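Local coordinates for E2A dna-binding protein (Human adenovirus 5, PDB 2WB0), which binds single-stranded DNA and unwinds the template without ATP during strand-displacement replication of the viral genome, drawing on its capacity to form multimers, at residues K110-S115 and P327-S332; A96-R101 and V194-I199. All coordinates share one frame; numbering follows the deposited sequence.

Contact 1: K110-S115 and P327-S332. With ZN (zinc ion), chain B.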
# COMPACT_ATOMS: atom_id res chain seq x y z
N LYS A 110 10.63 -10.47 -8.01
CA LYS A 110 9.41 -11.22 -8.45
C LYS A 110 8.22 -10.25 -8.45
O LYS A 110 8.13 -9.39 -7.57
CB LYS A 110 9.12 -12.44 -7.55
CG LYS A 110 10.24 -13.43 -7.68
CD LYS A 110 10.17 -14.57 -6.73
CE LYS A 110 11.58 -15.24 -6.59
NZ LYS A 110 12.83 -14.70 -5.69
N CYS A 111 7.35 -10.34 -9.44
CA CYS A 111 6.15 -9.51 -9.50
C CYS A 111 5.00 -10.13 -8.75
O CYS A 111 5.16 -11.12 -8.06
CB CYS A 111 5.77 -9.22 -10.96
SG CYS A 111 5.11 -10.66 -11.80
N LEU A 112 3.82 -9.52 -8.86
CA LEU A 112 2.63 -10.01 -8.15
C LEU A 112 2.17 -11.39 -8.58
O LEU A 112 1.56 -12.11 -7.80
CB LEU A 112 1.48 -9.02 -8.33
CG LEU A 112 1.26 -7.87 -7.36
CD1 LEU A 112 2.14 -7.73 -6.07
CD2 LEU A 112 0.80 -6.58 -8.03
N HIS A 113 2.55 -11.79 -9.78
CA HIS A 113 2.31 -13.13 -10.26
C HIS A 113 3.11 -14.15 -9.49
O HIS A 113 2.78 -15.35 -9.52
CB HIS A 113 2.72 -13.22 -11.68
CG HIS A 113 1.74 -12.62 -12.62
ND1 HIS A 113 1.92 -11.37 -13.18
CD2 HIS A 113 0.59 -13.11 -13.12
CE1 HIS A 113 0.88 -11.10 -13.96
NE2 HIS A 113 0.05 -12.14 -13.92
N GLY A 114 4.17 -13.69 -8.83
CA GLY A 114 5.10 -14.56 -8.11
C GLY A 114 6.22 -15.11 -9.00
O GLY A 114 7.00 -15.97 -8.58
N SER A 115 6.29 -14.64 -10.23
CA SER A 115 7.34 -15.02 -11.16
C SER A 115 8.40 -13.96 -11.27
O SER A 115 8.18 -12.75 -11.02
CB SER A 115 6.76 -15.31 -12.56
OG SER A 115 5.86 -14.30 -12.97
N PRO A 327 -5.69 -10.36 4.66
CA PRO A 327 -5.70 -11.52 3.76
C PRO A 327 -4.36 -11.70 3.05
O PRO A 327 -3.74 -10.71 2.59
CB PRO A 327 -6.72 -11.15 2.70
CG PRO A 327 -7.42 -10.01 3.17
CD PRO A 327 -6.78 -9.42 4.35
N GLU A 328 -3.93 -12.96 2.93
CA GLU A 328 -2.71 -13.24 2.21
C GLU A 328 -3.00 -12.95 0.76
O GLU A 328 -4.06 -13.29 0.27
CB GLU A 328 -2.30 -14.71 2.39
CG GLU A 328 -1.09 -14.88 3.25
CD GLU A 328 0.13 -15.36 2.43
OE1 GLU A 328 0.67 -14.47 1.57
OE2 GLU A 328 0.60 -16.50 2.59
N PHE A 329 -2.08 -12.28 0.06
CA PHE A 329 -2.29 -11.99 -1.33
C PHE A 329 -2.14 -13.24 -2.18
O PHE A 329 -1.21 -14.04 -2.00
CB PHE A 329 -1.25 -10.97 -1.85
CG PHE A 329 -1.46 -10.59 -3.29
CD1 PHE A 329 -2.50 -9.74 -3.64
CD2 PHE A 329 -0.62 -11.08 -4.31
CE1 PHE A 329 -2.71 -9.38 -4.95
CE2 PHE A 329 -0.83 -10.74 -5.61
CZ PHE A 329 -1.86 -9.82 -5.95
N LYS A 330 -3.06 -13.40 -3.10
CA LYS A 330 -3.00 -14.50 -4.11
C LYS A 330 -3.25 -13.88 -5.45
O LYS A 330 -4.22 -13.11 -5.58
CB LYS A 330 -4.19 -15.48 -3.84
CG LYS A 330 -4.16 -16.12 -2.45
CD LYS A 330 -5.62 -16.54 -1.93
CE LYS A 330 -5.83 -18.06 -1.89
NZ LYS A 330 -7.00 -18.47 -1.02
N TRP A 331 -2.47 -14.25 -6.48
CA TRP A 331 -2.68 -13.63 -7.79
C TRP A 331 -4.03 -14.11 -8.32
O TRP A 331 -4.34 -15.29 -8.17
CB TRP A 331 -1.56 -14.01 -8.81
CG TRP A 331 -1.96 -13.44 -10.14
CD1 TRP A 331 -2.44 -14.09 -11.26
CD2 TRP A 331 -1.97 -12.04 -10.45
NE1 TRP A 331 -2.78 -13.16 -12.23
CE2 TRP A 331 -2.49 -11.90 -11.75
CE3 TRP A 331 -1.64 -10.88 -9.71
CZ2 TRP A 331 -2.65 -10.65 -12.34
CZ3 TRP A 331 -1.80 -9.60 -10.34
CH2 TRP A 331 -2.32 -9.53 -11.62
N SER A 332 -4.82 -13.23 -8.91
CA SER A 332 -6.00 -13.67 -9.61
C SER A 332 -6.32 -12.63 -10.64
O SER A 332 -5.74 -11.55 -10.64
CB SER A 332 -7.18 -13.86 -8.64
OG SER A 332 -7.72 -12.64 -8.24
ZN ZN B . 3.35 -9.90 -13.03
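His113 and Trp331 pack against each other at the rim of a zinc site, where a zinc-binding turn meets the loop 327-332 from the C-terminal part of the chain. Cys111 to Gly114 form a type I beta turn that brings two ligands to one metal: Cys111 SG lies 2.3 Å from zinc and His113 ND1 2.1 Å, while Cys166 and Cys182 complete the site. Histidine suits its place because ND1 holds the metal and leaves the far side of the ring to meet the indole. Here the contact is tight: His113 NE2 sits over one face of Trp331, off toward the rim, 3.3 Å from Trp331 CE2, with the planes at an oblique 40°. Trp331 CG stands anti to its backbone N (chi1 174°), which sends the indole across to the histidine. Leu112 reaches both aromatic side chains of the loop, its CB 3.9 Å from Trp331 CE3 and its CG 3.9 Å from Phe329 CZ. The looser side belongs to Lys330, solvent-exposed and directed away from the turn, and to exposed Gly114, whose backbone angles (phi 87°) would jam a CB against His113 O. At the edge of the phenyl ring, Leu112 O lies in its plane, 3.5 Å from Phe329 CE2.

Contact 2: A96-R101 and V194-I199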
# COMPACT_ATOMS: atom_id res chain seq x y z
N ALA A 96 -3.39 -6.46 1.85
CA ALA A 96 -3.04 -7.91 1.77
C ALA A 96 -1.55 -8.06 2.17
O ALA A 96 -0.82 -7.09 2.30
CB ALA A 96 -3.32 -8.56 0.35
N LEU A 97 -1.16 -9.30 2.44
CA LEU A 97 0.16 -9.66 2.78
C LEU A 97 0.69 -10.38 1.56
O LEU A 97 0.17 -11.50 1.25
CB LEU A 97 0.10 -10.68 3.89
CG LEU A 97 0.05 -10.10 5.30
CD1 LEU A 97 -0.18 -8.54 5.62
CD2 LEU A 97 -0.46 -11.06 6.38
N TRP A 98 1.75 -9.80 0.94
CA TRP A 98 2.33 -10.39 -0.25
C TRP A 98 3.68 -11.04 0.11
O TRP A 98 4.56 -10.37 0.60
CB TRP A 98 2.47 -9.33 -1.34
CG TRP A 98 3.30 -9.76 -2.54
CD1 TRP A 98 3.34 -11.00 -3.17
CD2 TRP A 98 4.13 -8.89 -3.31
NE1 TRP A 98 4.21 -10.94 -4.25
CE2 TRP A 98 4.70 -9.66 -4.37
CE3 TRP A 98 4.49 -7.53 -3.17
CZ2 TRP A 98 5.66 -9.14 -5.24
CZ3 TRP A 98 5.44 -6.98 -4.07
CH2 TRP A 98 5.99 -7.80 -5.11
N LEU A 99 3.81 -12.36 -0.13
CA LEU A 99 5.06 -13.07 0.16
C LEU A 99 5.90 -12.77 -1.04
O LEU A 99 5.81 -13.50 -2.05
CB LEU A 99 4.81 -14.59 0.26
CG LEU A 99 6.10 -15.45 0.47
CD1 LEU A 99 6.75 -15.05 1.75
CD2 LEU A 99 5.68 -16.96 0.53
N HIS A 100 6.69 -11.70 -0.97
CA HIS A 100 7.18 -11.10 -2.21
C HIS A 100 8.38 -11.80 -2.82
O HIS A 100 8.53 -11.77 -4.02
CB HIS A 100 7.55 -9.61 -1.98
CG HIS A 100 8.41 -9.38 -0.78
ND1 HIS A 100 9.81 -9.42 -0.81
CD2 HIS A 100 8.06 -9.11 0.50
CE1 HIS A 100 10.25 -9.19 0.42
NE2 HIS A 100 9.21 -8.99 1.23
N ARG A 101 9.28 -12.35 -1.99
CA ARG A 101 10.52 -13.01 -2.43
C ARG A 101 11.40 -12.11 -3.26
O ARG A 101 12.11 -12.56 -4.17
CB ARG A 101 10.21 -14.33 -3.18
CG ARG A 101 9.54 -15.32 -2.27
CD ARG A 101 9.43 -16.72 -2.83
NE ARG A 101 8.43 -17.41 -2.02
CZ ARG A 101 7.96 -18.64 -2.23
NH1 ARG A 101 8.41 -19.37 -3.25
NH2 ARG A 101 7.05 -19.16 -1.41
N VAL A 194 16.78 -2.73 -3.15
CA VAL A 194 17.11 -2.02 -1.88
C VAL A 194 15.86 -1.78 -1.04
O VAL A 194 15.86 -2.04 0.15
CB VAL A 194 17.82 -0.70 -2.17
CG1 VAL A 194 17.95 0.11 -0.86
CG2 VAL A 194 19.22 -0.97 -2.70
N ALA A 195 14.76 -1.29 -1.65
CA ALA A 195 13.50 -1.00 -0.90
C ALA A 195 12.81 -2.24 -0.30
O ALA A 195 12.18 -2.19 0.81
CB ALA A 195 12.51 -0.27 -1.85
N PHE A 196 12.87 -3.35 -1.02
CA PHE A 196 12.40 -4.60 -0.41
C PHE A 196 13.31 -5.09 0.73
O PHE A 196 12.81 -5.62 1.71
CB PHE A 196 12.18 -5.70 -1.45
CG PHE A 196 10.90 -5.51 -2.32
CD1 PHE A 196 9.67 -6.01 -1.92
CD2 PHE A 196 10.98 -4.85 -3.52
CE1 PHE A 196 8.54 -5.87 -2.70
CE2 PHE A 196 9.81 -4.67 -4.34
CZ PHE A 196 8.59 -5.20 -3.88
N LYS A 197 14.62 -4.90 0.59
CA LYS A 197 15.51 -5.28 1.70
C LYS A 197 15.21 -4.42 2.92
O LYS A 197 15.33 -4.88 4.07
CB LYS A 197 16.98 -5.09 1.29
CG LYS A 197 17.49 -6.29 0.44
CD LYS A 197 18.98 -6.10 0.03
CE LYS A 197 19.64 -7.40 -0.42
NZ LYS A 197 20.81 -7.11 -1.30
N GLN A 198 14.89 -3.15 2.65
CA GLN A 198 14.60 -2.16 3.71
C GLN A 198 13.37 -2.60 4.49
O GLN A 198 13.41 -2.58 5.71
CB GLN A 198 14.37 -0.75 3.11
CG GLN A 198 14.29 0.43 4.16
CD GLN A 198 13.02 0.46 4.98
OE1 GLN A 198 13.02 0.98 6.13
NE2 GLN A 198 11.90 -0.01 4.38
N ILE A 199 12.29 -3.01 3.80
CA ILE A 199 11.07 -3.34 4.57
C ILE A 199 11.29 -4.63 5.37
O ILE A 199 10.86 -4.73 6.54
CB ILE A 199 9.77 -3.39 3.67
CG1 ILE A 199 8.54 -3.48 4.59
CG2 ILE A 199 9.80 -4.54 2.67
CD1 ILE A 199 8.40 -2.23 5.55
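Trp98, His100 and Phe196 form a buried aromatic cluster between the segment 96-101 and helix 189-206. The helix contributes a single large side chain, Phe196, which bridges the gap to two aromatic residues two positions apart, Trp98 on strand 95-99 and His100 in the loop that follows.

The ring contacts come first. Trp98 meets the phenyl group through the outer corner of its six-membered ring: Trp98 CZ3 is 3.6 Å from Phe196 CE1, at the edge of the phenylalanine ring and near its plane. The planes stand almost perpendicular, at 85°, but the approach is oblique as seen from the indole. With chi1 at 169° the indole extends away from the backbone N, and its six-membered ring reaches the phenyl group. His100 differs in that Phe196 CD1 lies over one face of the imidazole, toward its rim, 3.6 Å from His100 ND1; these planes are inclined at 42°.

Apolar packing fills in around the rings. His100 CB rests 3.5 Å above the centre of the Trp98 ring system, so the two strand-side residues also brace each other. Leu242 touches both Trp98 and Phe196, and Ile273 packs on Phe196, continuing the hydrophobic layer into a neighbouring sheet.

Polar bonds involve both the helix surface and the cluster. Lys197 points away from the strand and forms a salt bridge with Glu106, as befits a partly exposed helix position. Within the buried cluster, His100 suits its place by combining a flat face with a polar edge: its ND1 accepts a hydrogen bond from Cys102 N.

How the contacts relate
After the N-terminal helices, the chain passes 96-101, 110-115, 194-199 and 327-332 in turn, so the two contacts cross. Contact 2 closes a loop of 92 residues, which holds the zinc-binding turn and the sheet of strands 118-124, 158-165 and 185-186 before returning along helix 189-206. Contact 1 closes a longer one of 211 residues, which takes in that sheet, the helix and the sheet of 242-246, 271-276 and 297-299. The two are joined directly: Phe329 N probably donates a hydrogen bond to Leu97 O, 2.7 Å away, and Lys110 NZ probably does the same to Arg101 O. Segment 96-101 therefore meets the helix, the zinc-binding turn and the C-terminal loop.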